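Capsid protein VP1 (Human polyomavirus 12, PDB 6Y5Z) probably builds the T=7 icosahedral capsid from disulfide-linked pentamers and takes part in attachment of the virus to the host cell. Local coordinates at residues I22-N27 / A68-P73; H126-G131 / R198-Y203; P134-G139 / P191-N196; L240-V245 / R264-Q269. All blocks are in the same frame, centred on the assembly; numbering follows the deposited sequence.

Interaction 1 of 4, residues I22-N27 / A68-P73; sequences IEAFLN and ARIPLP
I22 and I70 adopt similar first torsions (chi1 -61° and -45°), CG2 anti to the backbone N in each, and this turns the two branch methyls toward one another across the space between the strands. The side chains slide past each other in opposite directions, and I22 CG2 meets I70 CG2 at 3.5 Å, tighter than ordinary van der Waals contact. The other branch of I22 works in a second direction: its CG1 lies 3.6 Å from L72 CD2, with CD1 almost as close. Farther along, I70 CD1 rests on A24 CB at 4.0 Å. The row ends at a thinner pair, L26 CD1 and A68 CB, 4.2 Å apart. No hydrogen bond joins the two segments; their axes stand 9.0 Å apart and are turned by 148°, and each strand makes its backbone hydrogen bonds within its own layer, A24 with F266 and A68 with L240. The reverse side of strand 22-26 is turned to a second subunit, where F25 packs on L168 of that chain. Face-to-face packing of alternate aliphatic residues, without a shared ladder, is how the two layers of the VP1 jelly-roll beta sandwich meet.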
loop_
_atom_site.group_PDB
_atom_site.type_symbol
_atom_site.label_atom_id
_atom_site.label_comp_id
_atom_site.label_asym_id
_atom_site.label_seq_id
_atom_site.Cartn_x
_atom_site.Cartn_y
_atom_site.Cartn_z
ATOM N N ILE D 22 -22.253 21.699 -11.386
ATOM C CA ILE D 22 -21.439 22.926 -11.164
ATOM C C ILE D 22 -19.986 22.484 -11.270
ATOM O O ILE D 22 -19.589 21.579 -10.494
ATOM C CB ILE D 22 -21.731 23.521 -9.779
ATOM C CG1 ILE D 22 -23.201 23.932 -9.642
ATOM C CG2 ILE D 22 -20.791 24.671 -9.486
ATOM C CD1 ILE D 22 -23.644 24.969 -10.653
ATOM N N GLU D 23 -19.199 23.102 -12.138
ATOM C CA GLU D 23 -17.771 22.758 -12.236
ATOM C C GLU D 23 -16.924 23.983 -11.915
ATOM O O GLU D 23 -17.364 25.129 -12.125
ATOM C CB GLU D 23 -17.496 22.118 -13.597
ATOM C CG GLU D 23 -17.371 23.079 -14.744
ATOM C CD GLU D 23 -16.967 22.413 -16.058
ATOM O OE1 GLU D 23 -16.900 23.156 -17.060
ATOM O OE2 GLU D 23 -16.730 21.149 -16.104
ATOM N N ALA D 24 -15.743 23.740 -11.365
ATOM C CA ALA D 24 -14.787 24.808 -11.022
ATOM C C ALA D 24 -13.389 24.221 -10.945
ATOM O O ALA D 24 -13.247 23.051 -10.545
ATOM C CB ALA D 24 -15.173 25.453 -9.726
ATOM N N PHE D 25 -12.387 25.035 -11.265
ATOM C CA PHE D 25 -10.969 24.768 -10.926
ATOM C C PHE D 25 -10.604 25.743 -9.804
ATOM O O PHE D 25 -10.925 26.926 -9.926
ATOM C CB PHE D 25 -10.062 24.934 -12.144
ATOM C CG PHE D 25 -10.145 23.881 -13.233
ATOM C CD1 PHE D 25 -9.385 22.726 -13.170
ATOM C CD2 PHE D 25 -10.916 24.092 -14.363
ATOM C CE1 PHE D 25 -9.417 21.795 -14.204
ATOM C CE2 PHE D 25 -10.955 23.162 -15.395
ATOM C CZ PHE D 25 -10.199 22.019 -15.317
ATOM N N LEU D 26 -10.007 25.257 -8.722
ATOM C CA LEU D 26 -9.384 26.093 -7.671
ATOM C C LEU D 26 -7.870 26.038 -7.851
ATOM O O LEU D 26 -7.303 24.946 -7.792
ATOM C CB LEU D 26 -9.831 25.622 -6.287
ATOM C CG LEU D 26 -11.181 26.166 -5.824
ATOM C CD1 LEU D 26 -12.317 25.797 -6.764
ATOM C CD2 LEU D 26 -11.485 25.697 -4.413
ATOM N N ASN D 27 -7.236 27.186 -8.063
ATOM C CA ASN D 27 -5.766 27.268 -8.173
ATOM C C ASN D 27 -5.169 27.181 -6.780
ATOM O O ASN D 27 -5.752 27.639 -5.787
ATOM C CB ASN D 27 -5.321 28.526 -8.918
ATOM C CG ASN D 27 -5.468 28.343 -10.407
ATOM O OD1 ASN D 27 -5.134 27.283 -10.919
ATOM N ND2 ASN D 27 -6.022 29.342 -11.078
ATOM N N ALA D 68 -13.675 28.680 -2.664
ATOM C CA ALA D 68 -14.538 29.436 -3.584
ATOM C C ALA D 68 -15.984 29.159 -3.193
ATOM O O ALA D 68 -16.322 28.026 -2.776
ATOM C CB ALA D 68 -14.234 29.073 -5.019
ATOM N N ARG D 69 -16.818 30.182 -3.321
ATOM C CA ARG D 69 -18.278 30.031 -3.230
ATOM C C ARG D 69 -18.813 30.194 -4.648
ATOM O O ARG D 69 -18.532 31.235 -5.266
ATOM C CB ARG D 69 -18.894 31.034 -2.260
ATOM C CG ARG D 69 -20.413 30.961 -2.244
ATOM C CD ARG D 69 -21.022 32.130 -1.499
ATOM N NE ARG D 69 -22.486 32.103 -1.515
ATOM C CZ ARG D 69 -23.244 32.509 -2.536
ATOM N NH1 ARG D 69 -22.690 32.986 -3.636
ATOM N NH2 ARG D 69 -24.558 32.437 -2.455
ATOM N N ILE D 70 -19.454 29.154 -5.169
ATOM C CA ILE D 70 -20.067 29.172 -6.528
ATOM C C ILE D 70 -21.545 29.515 -6.373
ATOM O O ILE D 70 -22.286 28.806 -5.686
ATOM C CB ILE D 70 -19.888 27.832 -7.270
ATOM C CG1 ILE D 70 -18.469 27.262 -7.169
ATOM C CG2 ILE D 70 -20.313 28.018 -8.715
ATOM C CD1 ILE D 70 -17.385 28.159 -7.706
ATOM N N PRO D 71 -22.035 30.593 -7.033
ATOM C CA PRO D 71 -23.456 30.907 -6.971
ATOM C C PRO D 71 -24.289 29.853 -7.710
ATOM O O PRO D 71 -23.838 29.352 -8.721
ATOM C CB PRO D 71 -23.578 32.270 -7.668
ATOM C CG PRO D 71 -22.149 32.797 -7.792
ATOM C CD PRO D 71 -21.265 31.571 -7.822
ATOM N N LEU D 72 -25.465 29.523 -7.162
ATOM C CA LEU D 72 -26.382 28.502 -7.730
ATOM C C LEU D 72 -27.652 29.171 -8.232
ATOM O O LEU D 72 -28.002 30.247 -7.764
ATOM C CB LEU D 72 -26.733 27.471 -6.660
ATOM C CG LEU D 72 -25.511 26.775 -6.062
ATOM C CD1 LEU D 72 -25.926 25.856 -4.930
ATOM C CD2 LEU D 72 -24.737 26.031 -7.135
ATOM N N PRO D 73 -28.389 28.519 -9.156
ATOM C CA PRO D 73 -29.683 29.044 -9.598
ATOM C C PRO D 73 -30.608 29.315 -8.401
ATOM O O PRO D 73 -30.715 28.515 -7.465
ATOM C CB PRO D 73 -30.216 27.954 -10.548
ATOM C CG PRO D 73 -28.977 27.201 -10.997
ATOM C CD PRO D 73 -28.061 27.226 -9.783
#

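Interaction 2 of 4, residues H126-G131 / R198-Y203; sequences HMFAVG and RYFGNY
F128 and F200 face each other as a hydrogen-bonded pair of the antiparallel ladder, and their rings lie on one side of it, together with H126, V130, R198 and N202. From CB, the F128 ring leaves in the position between the backbone N and the carbonyl carbon (chi1 71°), which swings it over its neighbour rather than straight away from the strand. CD1, the first ring atom on one side, passes 4.1 Å from F200 O. CE1 follows along F200 CB at 3.7 Å. At the tip, CZ comes to 3.4 Å from F200 CD1, and returning along the other side, CE2 lies 3.5 Å from that same CD1, which sits over one face of the F128 ring. The planes differ by 18° but are slid so far apart, with centroids 4.8 Å from each other, that the rings barely overlap. Beside them, H126 and N202 run side by side, and N202 ND2 approaches H126 CB at 3.5 Å. The reverse side of the ladder brings A129 CB against Y199 CB, 3.7 Å away. Beyond Y199, residues F200 to Y203 pair with a strand of the third subunit, so the sheet continues across the interface, where Y199 OH bonds E95 of that subunit. The chemistry is thus divided: six backbone hydrogen bonds satisfy the amides and carbonyls of H126, F128, V130, R198, F200 and N202 that face the partner strand, whereas the phenyl pair adds dispersion and apolar burial rather than a full face-to-face stack.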
loop_
_atom_site.group_PDB
_atom_site.type_symbol
_atom_site.label_atom_id
_atom_site.label_comp_id
_atom_site.label_asym_id
_atom_site.label_seq_id
_atom_site.Cartn_x
_atom_site.Cartn_y
_atom_site.Cartn_z
ATOM N N HIS D 126 -3.104 16.637 0.958
ATOM C CA HIS D 126 -4.233 16.716 0.009
ATOM C C HIS D 126 -5.498 16.825 0.830
ATOM O O HIS D 126 -5.653 16.058 1.798
ATOM C CB HIS D 126 -4.306 15.523 -0.923
ATOM C CG HIS D 126 -3.173 15.469 -1.864
ATOM N ND1 HIS D 126 -3.065 16.338 -2.924
ATOM C CD2 HIS D 126 -2.099 14.653 -1.918
ATOM C CE1 HIS D 126 -1.960 16.070 -3.583
ATOM N NE2 HIS D 126 -1.352 15.030 -2.987
ATOM N N MET D 127 -6.358 17.769 0.496
ATOM C CA MET D 127 -7.698 17.767 1.096
ATOM C C MET D 127 -8.661 18.467 0.141
ATOM O O MET D 127 -8.254 19.360 -0.629
ATOM C CB MET D 127 -7.692 18.431 2.475
ATOM C CG MET D 127 -7.484 19.906 2.419
ATOM S SD MET D 127 -9.084 20.697 2.335
ATOM C CE MET D 127 -9.639 20.139 3.950
ATOM N N PHE D 128 -9.896 17.997 0.154
ATOM C CA PHE D 128 -10.967 18.740 -0.533
ATOM C C PHE D 128 -12.229 18.611 0.293
ATOM O O PHE D 128 -12.387 17.681 1.111
ATOM C CB PHE D 128 -11.178 18.258 -1.961
ATOM C CG PHE D 128 -11.803 16.904 -2.079
ATOM C CD1 PHE D 128 -11.029 15.759 -2.013
ATOM C CD2 PHE D 128 -13.169 16.778 -2.294
ATOM C CE1 PHE D 128 -11.620 14.509 -2.138
ATOM C CE2 PHE D 128 -13.743 15.531 -2.449
ATOM C CZ PHE D 128 -12.964 14.402 -2.363
ATOM N N ALA D 129 -13.095 19.596 0.127
ATOM C CA ALA D 129 -14.375 19.630 0.827
ATOM C C ALA D 129 -15.413 20.256 -0.092
ATOM O O ALA D 129 -15.089 21.130 -0.900
ATOM C CB ALA D 129 -14.289 20.380 2.130
ATOM N N VAL D 130 -16.615 19.729 0.047
ATOM C CA VAL D 130 -17.814 20.256 -0.645
ATOM C C VAL D 130 -18.866 20.471 0.438
ATOM O O VAL D 130 -19.172 19.515 1.146
ATOM C CB VAL D 130 -18.283 19.288 -1.747
ATOM C CG1 VAL D 130 -19.537 19.791 -2.455
ATOM C CG2 VAL D 130 -17.173 19.008 -2.744
ATOM N N GLY D 131 -19.440 21.671 0.533
ATOM C CA GLY D 131 -20.455 21.934 1.555
ATOM C C GLY D 131 -21.445 22.996 1.150
ATOM O O GLY D 131 -21.264 23.649 0.116
ATOM N N ARG D 198 -18.845 17.814 3.537
ATOM C CA ARG D 198 -18.065 16.557 3.508
ATOM C C ARG D 198 -16.637 16.925 3.181
ATOM O O ARG D 198 -16.436 17.657 2.189
ATOM C CB ARG D 198 -18.600 15.569 2.475
ATOM C CG ARG D 198 -20.086 15.277 2.589
ATOM C CD ARG D 198 -20.574 14.849 3.963
ATOM N NE ARG D 198 -22.004 14.674 3.800
ATOM C CZ ARG D 198 -22.945 15.413 4.361
ATOM N NH1 ARG D 198 -22.650 16.310 5.285
ATOM N NH2 ARG D 198 -24.207 15.174 4.062
ATOM N N TYR D 199 -15.685 16.510 4.016
ATOM C CA TYR D 199 -14.258 16.747 3.702
ATOM C C TYR D 199 -13.503 15.427 3.702
ATOM O O TYR D 199 -13.959 14.486 4.382
ATOM C CB TYR D 199 -13.619 17.778 4.627
ATOM C CG TYR D 199 -13.483 17.378 6.064
ATOM C CD1 TYR D 199 -12.413 16.620 6.498
ATOM C CD2 TYR D 199 -14.440 17.735 6.997
ATOM C CE1 TYR D 199 -12.293 16.251 7.828
ATOM C CE2 TYR D 199 -14.333 17.382 8.324
ATOM C CZ TYR D 199 -13.266 16.608 8.739
ATOM O OH TYR D 199 -13.123 16.248 10.050
ATOM N N PHE D 200 -12.397 15.414 2.953
ATOM C CA PHE D 200 -11.563 14.224 2.684
ATOM C C PHE D 200 -10.127 14.702 2.579
ATOM O O PHE D 200 -9.878 15.700 1.898
ATOM C CB PHE D 200 -11.993 13.547 1.384
ATOM C CG PHE D 200 -13.479 13.307 1.229
ATOM C CD1 PHE D 200 -14.311 14.317 0.776
ATOM C CD2 PHE D 200 -14.026 12.063 1.494
ATOM C CE1 PHE D 200 -15.675 14.093 0.641
ATOM C CE2 PHE D 200 -15.380 11.824 1.310
ATOM C CZ PHE D 200 -16.190 12.842 0.868
ATOM N N GLY D 201 -9.191 14.029 3.232
ATOM C CA GLY D 201 -7.791 14.418 3.056
ATOM C C GLY D 201 -6.836 13.298 3.375
ATOM O O GLY D 201 -7.231 12.280 3.985
ATOM N N ASN D 202 -5.600 13.498 2.948
ATOM C CA ASN D 202 -4.526 12.571 3.342
ATOM C C ASN D 202 -3.243 13.372 3.463
ATOM O O ASN D 202 -3.030 14.376 2.739
ATOM C CB ASN D 202 -4.430 11.359 2.417
ATOM C CG ASN D 202 -3.739 11.617 1.104
ATOM O OD1 ASN D 202 -2.548 11.331 0.961
ATOM N ND2 ASN D 202 -4.455 12.151 0.135
ATOM N N TYR D 203 -2.400 12.898 4.351
ATOM C CA TYR D 203 -1.094 13.507 4.639
ATOM C C TYR D 203 -0.029 12.419 4.625
ATOM O O TYR D 203 -0.303 11.307 5.099
ATOM C CB TYR D 203 -1.146 14.192 6.000
ATOM C CG TYR D 203 0.216 14.400 6.585
ATOM C CD1 TYR D 203 0.996 15.480 6.194
ATOM C CD2 TYR D 203 0.735 13.512 7.507
ATOM C CE1 TYR D 203 2.262 15.665 6.703
ATOM C CE2 TYR D 203 1.995 13.701 8.043
ATOM C CZ TYR D 203 2.758 14.774 7.638
ATOM O OH TYR D 203 4.017 14.918 8.131
#

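Interaction 3 of 4, residues P134-G139 / P191-N196; sequences PLDLQG and PSRNEN
The contact between D136 and N194 is hydrogen-bonded, made of side chain against backbone, and ties the loop 191-196 to D136 of a short strand, partly buried in the long connection between strands 124-131 and 197-204. The N194 amide grips both backbone groups of one residue: its OD1 accepts from D136 N at 2.8 Å, while its ND2 gives a hydrogen bond to D136 O at 3.0 Å, that oxygen lying close to the amide plane. ND2 also reaches D190 O, so the amide is fixed in rotation from more than one side. D136 returns the grip. Its OD2 takes the N194 backbone N-H at 2.8 Å on the anti side of the carboxylate, a bond that a left-handed backbone at N194 (phi 53°, psi 41°) helps to present. All this belongs to the EF loop of the VP1 jelly roll, in which strand 136-139 is the middle member of a small antiparallel sheet between 173-175 and 187-189. Apolar cover comes from L135, whose CD1 lies 3.4 Å from N194 OD1, and R193 CB presses on D136 OD2 at 3.3 Å. The R193 guanidinium does not close an ion pair with the carboxylate: NH1 remains 5.2 Å from D136 OD1, and the two planes are nearly perpendicular. A water stands between them, 2.9 Å from R193 NH1 and within hydrogen-bonding distance of D136 OD1. A second water lies 2.8 Å from N194 OD1 and close to P134 O.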
loop_
_atom_site.group_PDB
_atom_site.type_symbol
_atom_site.label_atom_id
_atom_site.label_comp_id
_atom_site.label_asym_id
_atom_site.label_seq_id
_atom_site.Cartn_x
_atom_site.Cartn_y
_atom_site.Cartn_z
ATOM N N PRO D 134 -19.385 27.615 4.616
ATOM C CA PRO D 134 -17.933 27.537 4.681
ATOM C C PRO D 134 -17.460 26.367 5.557
ATOM O O PRO D 134 -18.123 25.994 6.522
ATOM C CB PRO D 134 -17.532 28.884 5.291
ATOM C CG PRO D 134 -18.705 29.806 4.944
ATOM C CD PRO D 134 -19.924 28.921 5.032
ATOM N N LEU D 135 -16.317 25.814 5.185
ATOM C CA LEU D 135 -15.647 24.744 5.963
ATOM C C LEU D 135 -15.340 25.268 7.376
ATOM O O LEU D 135 -14.744 26.349 7.520
ATOM C CB LEU D 135 -14.379 24.312 5.215
ATOM C CG LEU D 135 -13.522 23.255 5.915
ATOM C CD1 LEU D 135 -14.226 21.918 5.891
ATOM C CD2 LEU D 135 -12.164 23.146 5.241
ATOM N N ASP D 136 -15.738 24.521 8.398
ATOM C CA ASP D 136 -15.386 24.830 9.808
ATOM C C ASP D 136 -13.943 24.386 10.070
ATOM O O ASP D 136 -13.588 23.236 9.675
ATOM C CB ASP D 136 -16.339 24.148 10.781
ATOM C CG ASP D 136 -17.769 24.648 10.667
ATOM O OD1 ASP D 136 -17.954 25.879 10.813
ATOM O OD2 ASP D 136 -18.677 23.820 10.410
ATOM N N LEU D 137 -13.137 25.263 10.668
ATOM C CA LEU D 137 -11.701 25.033 10.951
ATOM C C LEU D 137 -11.469 25.006 12.463
ATOM O O LEU D 137 -12.092 25.791 13.224
ATOM C CB LEU D 137 -10.843 26.127 10.313
ATOM C CG LEU D 137 -10.933 26.258 8.794
ATOM C CD1 LEU D 137 -10.138 27.471 8.327
ATOM C CD2 LEU D 137 -10.435 24.994 8.118
ATOM N N GLN D 138 -10.547 24.145 12.877
ATOM C CA GLN D 138 -10.062 24.034 14.262
ATOM C C GLN D 138 -8.591 24.433 14.235
ATOM O O GLN D 138 -7.809 23.857 13.432
ATOM C CB GLN D 138 -10.279 22.625 14.795
ATOM C CG GLN D 138 -9.494 22.339 16.070
ATOM C CD GLN D 138 -10.001 23.109 17.263
ATOM O OE1 GLN D 138 -11.169 22.998 17.619
ATOM N NE2 GLN D 138 -9.090 23.785 17.950
ATOM N N GLY D 139 -8.220 25.416 15.046
ATOM C CA GLY D 139 -6.823 25.844 15.130
ATOM C C GLY D 139 -5.977 24.878 15.923
ATOM O O GLY D 139 -6.444 24.317 16.909
ATOM N N PRO D 191 -13.699 18.295 12.978
ATOM C CA PRO D 191 -14.590 17.136 12.919
ATOM C C PRO D 191 -15.789 17.261 13.874
ATOM O O PRO D 191 -16.701 16.481 13.787
ATOM C CB PRO D 191 -13.692 15.973 13.349
ATOM C CG PRO D 191 -12.690 16.616 14.257
ATOM C CD PRO D 191 -12.435 17.996 13.680
ATOM N N SER D 192 -15.761 18.239 14.775
ATOM C CA SER D 192 -16.842 18.493 15.754
ATOM C C SER D 192 -17.911 19.398 15.140
ATOM O O SER D 192 -18.979 19.512 15.755
ATOM C CB SER D 192 -16.309 19.084 17.035
ATOM O OG SER D 192 -15.968 20.455 16.901
ATOM N N ARG D 193 -17.643 20.021 13.986
ATOM C CA ARG D 193 -18.657 20.817 13.248
ATOM C C ARG D 193 -18.799 20.207 11.855
ATOM O O ARG D 193 -18.891 18.943 11.769
ATOM C CB ARG D 193 -18.261 22.288 13.328
ATOM C CG ARG D 193 -18.163 22.741 14.776
ATOM C CD ARG D 193 -17.883 24.226 14.891
ATOM N NE ARG D 193 -17.887 24.591 16.300
ATOM C CZ ARG D 193 -17.859 25.841 16.750
ATOM N NH1 ARG D 193 -17.797 26.834 15.898
ATOM N NH2 ARG D 193 -17.885 26.080 18.052
ATOM N N ASN D 194 -18.897 21.029 10.814
ATOM C CA ASN D 194 -19.017 20.546 9.410
ATOM C C ASN D 194 -20.166 19.540 9.265
ATOM O O ASN D 194 -20.024 18.554 8.490
ATOM C CB ASN D 194 -17.682 19.954 8.952
ATOM C CG ASN D 194 -16.667 21.048 8.696
ATOM O OD1 ASN D 194 -16.950 22.001 7.955
ATOM N ND2 ASN D 194 -15.518 20.954 9.343
ATOM N N GLU D 195 -21.309 19.789 9.906
ATOM C CA GLU D 195 -22.491 18.901 9.755
ATOM C C GLU D 195 -22.982 18.958 8.298
ATOM O O GLU D 195 -23.566 17.961 7.818
ATOM C CB GLU D 195 -23.606 19.278 10.720
ATOM C CG GLU D 195 -24.756 18.285 10.696
ATOM N N ASN D 196 -22.758 20.083 7.628
ATOM C CA ASN D 196 -23.299 20.376 6.282
ATOM C C ASN D 196 -22.165 20.476 5.262
ATOM O O ASN D 196 -22.359 21.097 4.206
ATOM C CB ASN D 196 -24.112 21.670 6.354
ATOM C CG ASN D 196 -25.011 21.891 5.161
ATOM O OD1 ASN D 196 -25.551 20.923 4.622
ATOM N ND2 ASN D 196 -25.177 23.157 4.776
HETATM O O HOH W 1 -19.131 23.454 6.990
HETATM O O HOH W 2 -16.810 27.013 13.131
#

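Interaction 4 of 4, residues L240-V245 / R264-Q269; sequences LSCCDV and RYFNVQ
L240 and F266 meet inside the VP1 jelly roll, where the two strands of a beta hairpin have splayed into opposite layers of the sandwich, their axes 8.9 Å apart. Packing is closest around the ring and the ion pair. L240 CB sits over the centre of the F266 ring, 4.2 Å from the centroid, while C242 SG comes to the ring edge, and S241 O lies 3.6 Å from F266 CZ, also near the ring plane. C242 CB in turn meets R264 CD at 3.7 Å. The contact thins at its other end, where L240 CD2 and V268 CG2 are 4.2 Å apart, and behind it N267 and Q269, both partly exposed, bond Q21 instead of strand 240-245. The buried charges are well provided for: R264 NH2 has T94 OG1, and D244 OD1 also receives a hydrogen bond from H126 ND1, so that the carboxylate has three donors, which would probably stabilise its negative charge. A bend at chi3 (-73°) turns the guanidinium side-on to the carboxylate, and the two planes lie 35° apart. Both oxygens are met on their syn sides, OD1 of D244 by R264 NH1 at 2.8 Å and OD2 of D244 by R264 NE at 2.9 Å.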
loop_
_atom_site.group_PDB
_atom_site.type_symbol
_atom_site.label_atom_id
_atom_site.label_comp_id
_atom_site.label_asym_id
_atom_site.label_seq_id
_atom_site.Cartn_x
_atom_site.Cartn_y
_atom_site.Cartn_z
ATOM N N LEU D 240 -16.642 25.215 -1.968
ATOM C CA LEU D 240 -15.560 24.287 -2.343
ATOM C C LEU D 240 -14.302 24.748 -1.638
ATOM O O LEU D 240 -14.032 25.963 -1.599
ATOM C CB LEU D 240 -15.326 24.307 -3.844
ATOM C CG LEU D 240 -16.570 24.115 -4.708
ATOM C CD1 LEU D 240 -16.215 24.260 -6.181
ATOM C CD2 LEU D 240 -17.198 22.767 -4.430
ATOM N N SER D 241 -13.533 23.802 -1.129
ATOM C CA SER D 241 -12.292 24.056 -0.356
ATOM C C SER D 241 -11.255 23.010 -0.760
ATOM O O SER D 241 -11.686 21.896 -1.016
ATOM C CB SER D 241 -12.560 23.956 1.116
ATOM O OG SER D 241 -13.603 24.825 1.530
ATOM N N CYS D 242 -9.974 23.345 -0.761
ATOM C CA CYS D 242 -8.945 22.305 -0.995
ATOM C C CYS D 242 -7.566 22.821 -0.616
ATOM O O CYS D 242 -7.382 24.029 -0.410
ATOM C CB CYS D 242 -8.969 21.820 -2.434
ATOM S SG CYS D 242 -8.723 23.116 -3.675
ATOM N N CYS D 243 -6.622 21.893 -0.543
ATOM C CA CYS D 243 -5.179 22.175 -0.580
ATOM C C CYS D 243 -4.515 20.928 -1.153
ATOM O O CYS D 243 -4.928 19.810 -0.794
ATOM C CB CYS D 243 -4.661 22.500 0.812
ATOM S SG CYS D 243 -2.939 23.039 0.775
ATOM N N ASP D 244 -3.539 21.119 -2.016
ATOM C CA ASP D 244 -2.840 20.004 -2.688
ATOM C C ASP D 244 -1.362 20.337 -2.812
ATOM O O ASP D 244 -0.897 20.725 -3.896
ATOM C CB ASP D 244 -3.505 19.714 -4.030
ATOM C CG ASP D 244 -4.905 19.171 -3.831
ATOM O OD1 ASP D 244 -5.012 18.004 -3.390
ATOM O OD2 ASP D 244 -5.904 19.935 -4.067
ATOM N N VAL D 245 -0.649 20.144 -1.704
ATOM C CA VAL D 245 0.829 20.287 -1.621
ATOM C C VAL D 245 1.452 18.990 -2.129
ATOM O O VAL D 245 1.154 17.929 -1.554
ATOM C CB VAL D 245 1.300 20.557 -0.182
ATOM C CG1 VAL D 245 2.824 20.549 -0.100
ATOM C CG2 VAL D 245 0.729 21.869 0.338
ATOM N N ARG D 264 -6.942 21.946 -8.433
ATOM C CA ARG D 264 -7.963 20.899 -8.294
ATOM C C ARG D 264 -9.215 21.293 -9.068
ATOM O O ARG D 264 -9.725 22.415 -8.897
ATOM C CB ARG D 264 -8.262 20.658 -6.814
ATOM C CG ARG D 264 -9.354 19.635 -6.559
ATOM C CD ARG D 264 -9.517 19.351 -5.079
ATOM N NE ARG D 264 -8.450 18.563 -4.455
ATOM C CZ ARG D 264 -8.420 17.236 -4.345
ATOM N NH1 ARG D 264 -7.412 16.641 -3.724
ATOM N NH2 ARG D 264 -9.381 16.504 -4.893
ATOM N N TYR D 265 -9.746 20.327 -9.795
ATOM C CA TYR D 265 -11.056 20.396 -10.471
ATOM C C TYR D 265 -12.136 19.789 -9.585
ATOM O O TYR D 265 -11.906 18.735 -8.926
ATOM C CB TYR D 265 -10.990 19.601 -11.768
ATOM C CG TYR D 265 -12.269 19.529 -12.546
ATOM C CD1 TYR D 265 -12.753 20.619 -13.246
ATOM C CD2 TYR D 265 -13.004 18.360 -12.563
ATOM C CE1 TYR D 265 -13.941 20.536 -13.963
ATOM C CE2 TYR D 265 -14.159 18.243 -13.318
ATOM C CZ TYR D 265 -14.651 19.342 -13.984
ATOM O OH TYR D 265 -15.808 19.157 -14.709
ATOM N N PHE D 266 -13.324 20.377 -9.654
ATOM C CA PHE D 266 -14.557 19.875 -9.016
ATOM C C PHE D 266 -15.668 19.857 -10.050
ATOM O O PHE D 266 -15.852 20.874 -10.746
ATOM C CB PHE D 266 -15.039 20.765 -7.871
ATOM C CG PHE D 266 -14.104 20.909 -6.695
ATOM C CD1 PHE D 266 -12.973 21.720 -6.755
ATOM C CD2 PHE D 266 -14.411 20.307 -5.490
ATOM C CE1 PHE D 266 -12.162 21.887 -5.644
ATOM C CE2 PHE D 266 -13.599 20.482 -4.378
ATOM C CZ PHE D 266 -12.485 21.288 -4.452
ATOM N N ASN D 267 -16.414 18.754 -10.124
ATOM C CA ASN D 267 -17.708 18.723 -10.850
ATOM C C ASN D 267 -18.722 18.133 -9.886
ATOM O O ASN D 267 -18.673 16.921 -9.633
ATOM C CB ASN D 267 -17.643 17.946 -12.162
ATOM C CG ASN D 267 -18.915 18.111 -12.971
ATOM O OD1 ASN D 267 -19.979 18.302 -12.412
ATOM N ND2 ASN D 267 -18.807 18.147 -14.286
ATOM N N VAL D 268 -19.582 18.990 -9.363
ATOM C CA VAL D 268 -20.566 18.619 -8.309
ATOM C C VAL D 268 -21.934 18.448 -8.945
ATOM O O VAL D 268 -22.397 19.368 -9.674
ATOM C CB VAL D 268 -20.599 19.647 -7.170
ATOM C CG1 VAL D 268 -21.597 19.264 -6.087
ATOM C CG2 VAL D 268 -19.212 19.830 -6.583
ATOM N N GLN D 269 -22.557 17.305 -8.682
ATOM C CA GLN D 269 -23.949 17.037 -9.105
ATOM C C GLN D 269 -24.877 17.499 -7.988
ATOM O O GLN D 269 -24.690 17.071 -6.831
ATOM C CB GLN D 269 -24.149 15.549 -9.375
ATOM C CG GLN D 269 -25.572 15.228 -9.762
ATOM C CD GLN D 269 -25.708 13.763 -10.103
ATOM O OE1 GLN D 269 -26.161 12.967 -9.283
ATOM N NE2 GLN D 269 -25.240 13.394 -11.288
#

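In the fold
Three of the four contacts belong to the beta sandwich itself. Interactions 1 and 4 bridge its layers, their centres about 9 Å apart, and share neighbouring strands: 9-26 beside 257-276 in one layer, 66-71 beside 237-250 in the other. Interaction 2, its centre about 8 Å from that of interaction 4, lies within the second layer, where strand 124-131 adjoins 237-250 and 197-204 carries the sheet to the third subunit. Interaction 3 is nested along the chain inside the loop that interaction 2 closes, their centres about 11 Å apart. Interactions 1, 2 and 4 come in series; strands of the sandwich thus also reach the pentamer interface, while the excursion holding interaction 3 has a small sheet of its own.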